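Lovastatin nonaketide synthase, polyketide synthase component (Aspergillus terreus, PDB 7CPX) builds the nonaketide backbone of lovastatin from malonyl-CoA, as a homodimeric iterative polyketide synthase that works together with the partner protein LovC. Local coordinates at residues M489-P500 with H529-I540. The protein carries 2 engineered substitutions. Numbering follows the deposited sequence.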
ATOM      1  N   MET A 489      23.723 -24.893  39.579  1.00120.10           N
ATOM      2  CA  MET A 489      24.645 -25.911  40.071  1.00120.10           C
ATOM      3  C   MET A 489      25.799 -26.112  39.099  1.00120.10           C
ATOM      4  O   MET A 489      26.962 -26.206  39.510  1.00120.10           O
ATOM      5  CB  MET A 489      23.902 -27.225  40.306  1.00120.10           C
ATOM      6  CG  MET A 489      22.979 -27.202  41.515  1.00120.10           C
ATOM      7  SD  MET A 489      22.298 -28.817  41.938  1.00120.10           S
ATOM      8  CE  MET A 489      21.215 -29.115  40.544  1.00120.10           C
ATOM      9  N   GLU A 490      25.497 -26.164  37.800  1.00120.07           N
ATOM     10  CA  GLU A 490      26.551 -26.310  36.799  1.00120.07           C
ATOM     11  C   GLU A 490      27.521 -25.134  36.854  1.00120.07           C
ATOM     12  O   GLU A 490      28.746 -25.316  36.852  1.00120.07           O
ATOM     13  CB  GLU A 490      25.933 -26.424  35.405  1.00120.07           C
ATOM     14  CG  GLU A 490      25.112 -27.680  35.175  1.00120.07           C
ATOM     15  CD  GLU A 490      25.972 -28.898  34.904  1.00120.07           C
ATOM     16  OE1 GLU A 490      27.176 -28.863  35.232  1.00120.07           O
ATOM     17  OE2 GLU A 490      25.444 -29.887  34.354  1.00120.07           O
ATOM     18  N   GLU A 491      26.984 -23.913  36.903  1.00118.62           N
ATOM     19  CA  GLU A 491      27.830 -22.726  36.915  1.00118.62           C
ATOM     20  C   GLU A 491      28.663 -22.659  38.186  1.00118.62           C
ATOM     21  O   GLU A 491      29.821 -22.237  38.149  1.00118.62           O
ATOM     22  CB  GLU A 491      26.975 -21.468  36.770  1.00118.62           C
ATOM     23  CG  GLU A 491      27.191 -20.713  35.467  1.00118.62           C
ATOM     24  CD  GLU A 491      28.564 -20.071  35.378  1.00118.62           C
ATOM     25  OE1 GLU A 491      29.514 -20.597  35.993  1.00118.62           O
ATOM     26  OE2 GLU A 491      28.690 -19.034  34.692  1.00118.62           O
ATOM     27  N   MET A 492      28.091 -23.064  39.320  1.00120.20           N
ATOM     28  CA  MET A 492      28.842 -23.055  40.569  1.00120.20           C
ATOM     29  C   MET A 492      29.944 -24.102  40.552  1.00120.20           C
ATOM     30  O   MET A 492      31.033 -23.873  41.086  1.00120.20           O
ATOM     31  CB  MET A 492      27.898 -23.289  41.747  1.00120.20           C
ATOM     32  CG  MET A 492      28.572 -23.219  43.108  1.00120.20           C
ATOM     33  SD  MET A 492      29.388 -21.642  43.418  1.00120.20           S
ATOM     34  CE  MET A 492      27.998 -20.517  43.330  1.00120.20           C
ATOM     35  N   LEU A 493      29.681 -25.263  39.950  1.00125.23           N
ATOM     36  CA  LEU A 493      30.732 -26.262  39.794  1.00125.23           C
ATOM     37  C   LEU A 493      31.870 -25.718  38.941  1.00125.23           C
ATOM     38  O   LEU A 493      33.051 -25.861  39.286  1.00125.23           O
ATOM     39  CB  LEU A 493      30.150 -27.532  39.173  1.00125.23           C
ATOM     40  CG  LEU A 493      31.134 -28.663  38.875  1.00125.23           C
ATOM     41  CD1 LEU A 493      31.746 -29.199  40.157  1.00125.23           C
ATOM     42  CD2 LEU A 493      30.437 -29.769  38.106  1.00125.23           C
ATOM     43  N   GLN A 494      31.529 -25.074  37.822  1.00122.67           N
ATOM     44  CA  GLN A 494      32.559 -24.484  36.973  1.00122.67           C
ATOM     45  C   GLN A 494      33.315 -23.382  37.702  1.00122.67           C
ATOM     46  O   GLN A 494      34.530 -23.243  37.532  1.00122.67           O
ATOM     47  CB  GLN A 494      31.935 -23.937  35.690  1.00122.67           C
ATOM     48  CG  GLN A 494      31.283 -24.996  34.819  1.00122.67           C
ATOM     49  CD  GLN A 494      30.627 -24.412  33.584  1.00122.67           C
ATOM     50  OE1 GLN A 494      31.195 -23.550  32.914  1.00122.67           O
ATOM     51  NE2 GLN A 494      29.420 -24.876  33.280  1.00122.67           N
ATOM     52  N   PHE A 495      32.611 -22.587  38.507  1.00120.27           N
ATOM     53  CA  PHE A 495      33.244 -21.519  39.274  1.00120.27           C
ATOM     54  C   PHE A 495      34.207 -22.081  40.311  1.00120.27           C
ATOM     55  O   PHE A 495      35.315 -21.560  40.488  1.00120.27           O
ATOM     56  CB  PHE A 495      32.156 -20.669  39.930  1.00120.27           C
ATOM     57  CG  PHE A 495      32.647 -19.779  41.031  1.00120.27           C
ATOM     58  CD1 PHE A 495      33.213 -18.551  40.747  1.00120.27           C
ATOM     59  CD2 PHE A 495      32.516 -20.162  42.354  1.00120.27           C
ATOM     60  CE1 PHE A 495      33.655 -17.728  41.762  1.00120.27           C
ATOM     61  CE2 PHE A 495      32.955 -19.344  43.372  1.00120.27           C
ATOM     62  CZ  PHE A 495      33.522 -18.124  43.076  1.00120.27           C
ATOM     63  N   LEU A 496      33.804 -23.147  41.005  1.00125.39           N
ATOM     64  CA  LEU A 496      34.695 -23.794  41.961  1.00125.39           C
ATOM     65  C   LEU A 496      35.925 -24.353  41.263  1.00125.39           C
ATOM     66  O   LEU A 496      37.046 -24.229  41.769  1.00125.39           O
ATOM     67  CB  LEU A 496      33.948 -24.906  42.697  1.00125.39           C
ATOM     68  CG  LEU A 496      32.894 -24.435  43.696  1.00125.39           C
ATOM     69  CD1 LEU A 496      31.866 -25.523  43.933  1.00125.39           C
ATOM     70  CD2 LEU A 496      33.551 -24.031  45.002  1.00125.39           C
ATOM     71  N   GLN A 497      35.736 -24.972  40.097  1.00125.60           N
ATOM     72  CA  GLN A 497      36.881 -25.449  39.330  1.00125.60           C
ATOM     73  C   GLN A 497      37.791 -24.292  38.939  1.00125.60           C
ATOM     74  O   GLN A 497      39.021 -24.421  38.964  1.00125.60           O
ATOM     75  CB  GLN A 497      36.403 -26.199  38.087  1.00125.60           C
ATOM     76  CG  GLN A 497      35.673 -27.495  38.393  1.00125.60           C
ATOM     77  CD  GLN A 497      35.055 -28.120  37.158  1.00125.60           C
ATOM     78  OE1 GLN A 497      35.080 -27.538  36.074  1.00125.60           O
ATOM     79  NE2 GLN A 497      34.496 -29.314  37.316  1.00125.60           N
ATOM     80  N   SER A 498      37.203 -23.152  38.573  1.00123.73           N
ATOM     81  CA  SER A 498      37.983 -21.992  38.161  1.00123.73           C
ATOM     82  C   SER A 498      38.599 -21.258  39.345  1.00123.73           C
ATOM     83  O   SER A 498      39.667 -20.653  39.201  1.00123.73           O
ATOM     84  CB  SER A 498      37.105 -21.030  37.360  1.00123.73           C
ATOM     85  OG  SER A 498      36.518 -21.681  36.246  1.00123.73           O
ATOM     86  N   HIS A 499      37.954 -21.296  40.509  1.00122.71           N
ATOM     87  CA  HIS A 499      38.398 -20.549  41.687  1.00122.71           C
ATOM     88  C   HIS A 499      38.475 -21.479  42.889  1.00122.71           C
ATOM     89  O   HIS A 499      37.731 -21.322  43.865  1.00122.71           O
ATOM     90  CB  HIS A 499      37.459 -19.377  41.974  1.00122.71           C
ATOM     91  CG  HIS A 499      37.384 -18.376  40.864  1.00122.71           C
ATOM     92  ND1 HIS A 499      38.350 -17.414  40.664  1.00122.71           N
ATOM     93  CD2 HIS A 499      36.456 -18.185  39.898  1.00122.71           C
ATOM     94  CE1 HIS A 499      38.022 -16.674  39.620  1.00122.71           C
ATOM     95  NE2 HIS A 499      36.877 -17.121  39.137  1.00122.71           N
ATOM     96  N   PRO A 500      39.373 -22.466  42.853  1.00124.99           N
ATOM     97  CA  PRO A 500      39.623 -23.265  44.062  1.00124.99           C
ATOM     98  C   PRO A 500      40.246 -22.461  45.189  1.00124.99           C
ATOM     99  O   PRO A 500      40.168 -22.883  46.348  1.00124.99           O
ATOM    100  CB  PRO A 500      40.571 -24.364  43.568  1.00124.99           C
ATOM    101  CG  PRO A 500      41.255 -23.761  42.385  1.00124.99           C
ATOM    102  CD  PRO A 500      40.240 -22.867  41.734  1.00124.99           C
ATOM    103  N   HIS A 529      36.853 -28.247  49.017  1.00130.04           N
ATOM    104  CA  HIS A 529      36.511 -27.929  47.635  1.00130.04           C
ATOM    105  C   HIS A 529      36.237 -29.189  46.825  1.00130.04           C
ATOM    106  O   HIS A 529      35.283 -29.235  46.042  1.00130.04           O
ATOM    107  CB  HIS A 529      37.632 -27.113  46.992  1.00130.04           C
ATOM    108  CG  HIS A 529      37.761 -25.727  47.541  1.00130.04           C
ATOM    109  ND1 HIS A 529      38.680 -25.393  48.511  1.00130.04           N
ATOM    110  CD2 HIS A 529      37.084 -24.589  47.255  1.00130.04           C
ATOM    111  CE1 HIS A 529      38.565 -24.108  48.800  1.00130.04           C
ATOM    112  NE2 HIS A 529      37.604 -23.598  48.052  1.00130.04           N
ATOM    113  N   GLU A 530      37.066 -30.221  46.989  1.00132.76           N
ATOM    114  CA  GLU A 530      36.837 -31.460  46.252  1.00132.76           C
ATOM    115  C   GLU A 530      35.526 -32.112  46.671  1.00132.76           C
ATOM    116  O   GLU A 530      34.751 -32.574  45.823  1.00132.76           O
ATOM    117  CB  GLU A 530      38.004 -32.421  46.468  1.00132.76           C
ATOM    118  CG  GLU A 530      39.336 -31.902  45.957  1.00132.76           C
ATOM    119  CD  GLU A 530      40.460 -32.900  46.143  1.00132.76           C
ATOM    120  OE1 GLU A 530      40.194 -34.009  46.650  1.00132.76           O
ATOM    121  OE2 GLU A 530      41.611 -32.575  45.781  1.00132.76           O
ATOM    122  N   THR A 531      35.259 -32.153  47.977  1.00135.41           N
ATOM    123  CA  THR A 531      34.028 -32.766  48.463  1.00135.41           C
ATOM    124  C   THR A 531      32.810 -32.015  47.944  1.00135.41           C
ATOM    125  O   THR A 531      31.835 -32.625  47.488  1.00135.41           O
ATOM    126  CB  THR A 531      34.027 -32.794  49.992  1.00135.41           C
ATOM    127  OG1 THR A 531      35.289 -33.284  50.464  1.00135.41           O
ATOM    128  CG2 THR A 531      32.917 -33.694  50.511  1.00135.41           C
ATOM    129  N   ILE A 532      32.854 -30.683  47.998  1.00133.10           N
ATOM    130  CA  ILE A 532      31.708 -29.896  47.559  1.00133.10           C
ATOM    131  C   ILE A 532      31.528 -30.015  46.052  1.00133.10           C
ATOM    132  O   ILE A 532      30.399 -30.054  45.554  1.00133.10           O
ATOM    133  CB  ILE A 532      31.857 -28.429  48.012  1.00133.10           C
ATOM    134  CG1 ILE A 532      30.482 -27.803  48.250  1.00133.10           C
ATOM    135  CG2 ILE A 532      32.616 -27.609  46.985  1.00133.10           C
ATOM    136  CD1 ILE A 532      29.786 -28.302  49.501  1.00133.10           C
ATOM    137  N   ARG A 533      32.629 -30.080  45.298  1.00129.32           N
ATOM    138  CA  ARG A 533      32.518 -30.264  43.854  1.00129.32           C
ATOM    139  C   ARG A 533      31.888 -31.609  43.514  1.00129.32           C
ATOM    140  O   ARG A 533      31.019 -31.693  42.638  1.00129.32           O
ATOM    141  CB  ARG A 533      33.892 -30.141  43.195  1.00129.32           C
ATOM    142  CG  ARG A 533      34.378 -28.712  43.026  1.00129.32           C
ATOM    143  CD  ARG A 533      35.412 -28.608  41.916  1.00129.32           C
ATOM    144  NE  ARG A 533      36.601 -29.408  42.191  1.00129.32           N
ATOM    145  CZ  ARG A 533      37.694 -28.956  42.791  1.00129.32           C
ATOM    146  NH1 ARG A 533      37.792 -27.702  43.204  1.00129.32           N
ATOM    147  NH2 ARG A 533      38.717 -29.783  42.982  1.00129.32           N
ATOM    148  N   ARG A 534      32.314 -32.676  44.192  1.00133.30           N
ATOM    149  CA  ARG A 534      31.735 -33.987  43.916  1.00133.30           C
ATOM    150  C   ARG A 534      30.268 -34.036  44.325  1.00133.30           C
ATOM    151  O   ARG A 534      29.443 -34.649  43.634  1.00133.30           O
ATOM    152  CB  ARG A 534      32.534 -35.078  44.625  1.00133.30           C
ATOM    153  CG  ARG A 534      33.858 -35.389  43.948  1.00133.30           C
ATOM    154  CD  ARG A 534      34.525 -36.615  44.545  1.00133.30           C
ATOM    155  NE  ARG A 534      35.109 -36.343  45.853  1.00133.30           N
ATOM    156  CZ  ARG A 534      36.332 -35.866  46.046  1.00133.30           C
ATOM    157  NH1 ARG A 534      37.134 -35.585  45.032  1.00133.30           N
ATOM    158  NH2 ARG A 534      36.761 -35.665  47.289  1.00133.30           N
ATOM    159  N   ALA A 535      29.919 -33.393  45.440  1.00131.79           N
ATOM    160  CA  ALA A 535      28.520 -33.343  45.846  1.00131.79           C
ATOM    161  C   ALA A 535      27.690 -32.536  44.854  1.00131.79           C
ATOM    162  O   ALA A 535      26.531 -32.872  44.588  1.00131.79           O
ATOM    163  CB  ALA A 535      28.409 -32.763  47.255  1.00131.79           C
ATOM    164  N   LEU A 536      28.264 -31.467  44.297  1.00128.00           N
ATOM    165  CA  LEU A 536      27.581 -30.718  43.247  1.00128.00           C
ATOM    166  C   LEU A 536      27.367 -31.581  42.013  1.00128.00           C
ATOM    167  O   LEU A 536      26.309 -31.521  41.379  1.00128.00           O
ATOM    168  CB  LEU A 536      28.381 -29.468  42.886  1.00128.00           C
ATOM    169  CG  LEU A 536      27.946 -28.161  43.547  1.00128.00           C
ATOM    170  CD1 LEU A 536      28.994 -27.088  43.332  1.00128.00           C
ATOM    171  CD2 LEU A 536      26.604 -27.705  43.002  1.00128.00           C
ATOM    172  N   GLU A 537      28.372 -32.377  41.646  1.00128.54           N
ATOM    173  CA  GLU A 537      28.209 -33.305  40.531  1.00128.54           C
ATOM    174  C   GLU A 537      27.065 -34.273  40.803  1.00128.54           C
ATOM    175  O   GLU A 537      26.229 -34.536  39.928  1.00128.54           O
ATOM    176  CB  GLU A 537      29.510 -34.073  40.296  1.00128.54           C
ATOM    177  CG  GLU A 537      30.656 -33.231  39.771  1.00128.54           C
ATOM    178  CD  GLU A 537      30.563 -32.986  38.279  1.00128.54           C
ATOM    179  OE1 GLU A 537      29.446 -33.082  37.728  1.00128.54           O
ATOM    180  OE2 GLU A 537      31.607 -32.707  37.655  1.00128.54           O
ATOM    181  N   ASP A 538      27.016 -34.813  42.021  1.00130.83           N
ATOM    182  CA  ASP A 538      25.954 -35.746  42.378  1.00130.83           C
ATOM    183  C   ASP A 538      24.589 -35.077  42.302  1.00130.83           C
ATOM    184  O   ASP A 538      23.626 -35.664  41.797  1.00130.83           O
ATOM    185  CB  ASP A 538      26.197 -36.305  43.778  1.00130.83           C
ATOM    186  CG  ASP A 538      27.529 -37.019  43.898  1.00130.83           C
ATOM    187  OD1 ASP A 538      27.996 -37.582  42.887  1.00130.83           O
ATOM    188  OD2 ASP A 538      28.109 -37.015  45.005  1.00130.83           O
ATOM    189  N   ALA A 539      24.485 -33.845  42.804  1.00126.73           N
ATOM    190  CA  ALA A 539      23.213 -33.130  42.757  1.00126.73           C
ATOM    191  C   ALA A 539      22.794 -32.849  41.322  1.00126.73           C
ATOM    192  O   ALA A 539      21.617 -32.991  40.968  1.00126.73           O
ATOM    193  CB  ALA A 539      23.316 -31.824  43.546  1.00126.73           C
ATOM    194  N   ILE A 540      23.746 -32.447  40.477  1.00124.06           N
ATOM    195  CA  ILE A 540      23.439 -32.177  39.078  1.00124.06           C
ATOM    196  C   ILE A 540      22.925 -33.437  38.399  1.00124.06           C
ATOM    197  O   ILE A 540      21.930 -33.405  37.666  1.00124.06           O
ATOM    198  CB  ILE A 540      24.681 -31.617  38.361  1.00124.06           C
ATOM    199  CG1 ILE A 540      25.012 -30.220  38.892  1.00124.06           C
ATOM    200  CG2 ILE A 540      24.454 -31.577  36.861  1.00124.06           C
ATOM    201  CD1 ILE A 540      26.397 -29.737  38.523  1.00124.06           C
TER
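Leu493, Leu496 and Leu536 interlock in knobs-into-holes packing where two antiparallel helices, 482-498 and 529-542, lie side by side in what is probably the small alpha/beta linker domain that, as in related synthases, joins ketosynthase to acyltransferase. The short segments cross at -157° with their axes 9.7 Å apart at closest approach. Leu536 reaches in among Met489, Met492, Leu493 and Leu496, its CD1 meeting CD1 of Leu496 while CD2 lies against CB of Met489. In return, Leu496 fits between His529, Ile532, Arg533 and Leu536. Leu493, whose chi1 of 177° sets CG opposite the backbone N, enters the hole formed by Arg533, Leu536, Glu537 and Ile540; its CD1 lies against O and CB of Arg533, its CD2 beside the Glu537 carboxylate. At one end Ile540 CG1 packs on Met489 CB at 3.5 Å, and SD of Met489 touches CB of Ala539. Toward solvent the aliphatic part of Arg533 spans Leu496 and Gln497, its CD 3.7 Å from Gln497 CG. Pro500 O stands over one face of the His529 imidazole, whose NE2 is hydrogen-bonded instead to Ile502 O. Behind this apolar seam, Met489 and Ile532 rest on strand 475-479, Leu536 and Ala539 on strand 520-524, and Met492 and Leu496 on helix 504-513.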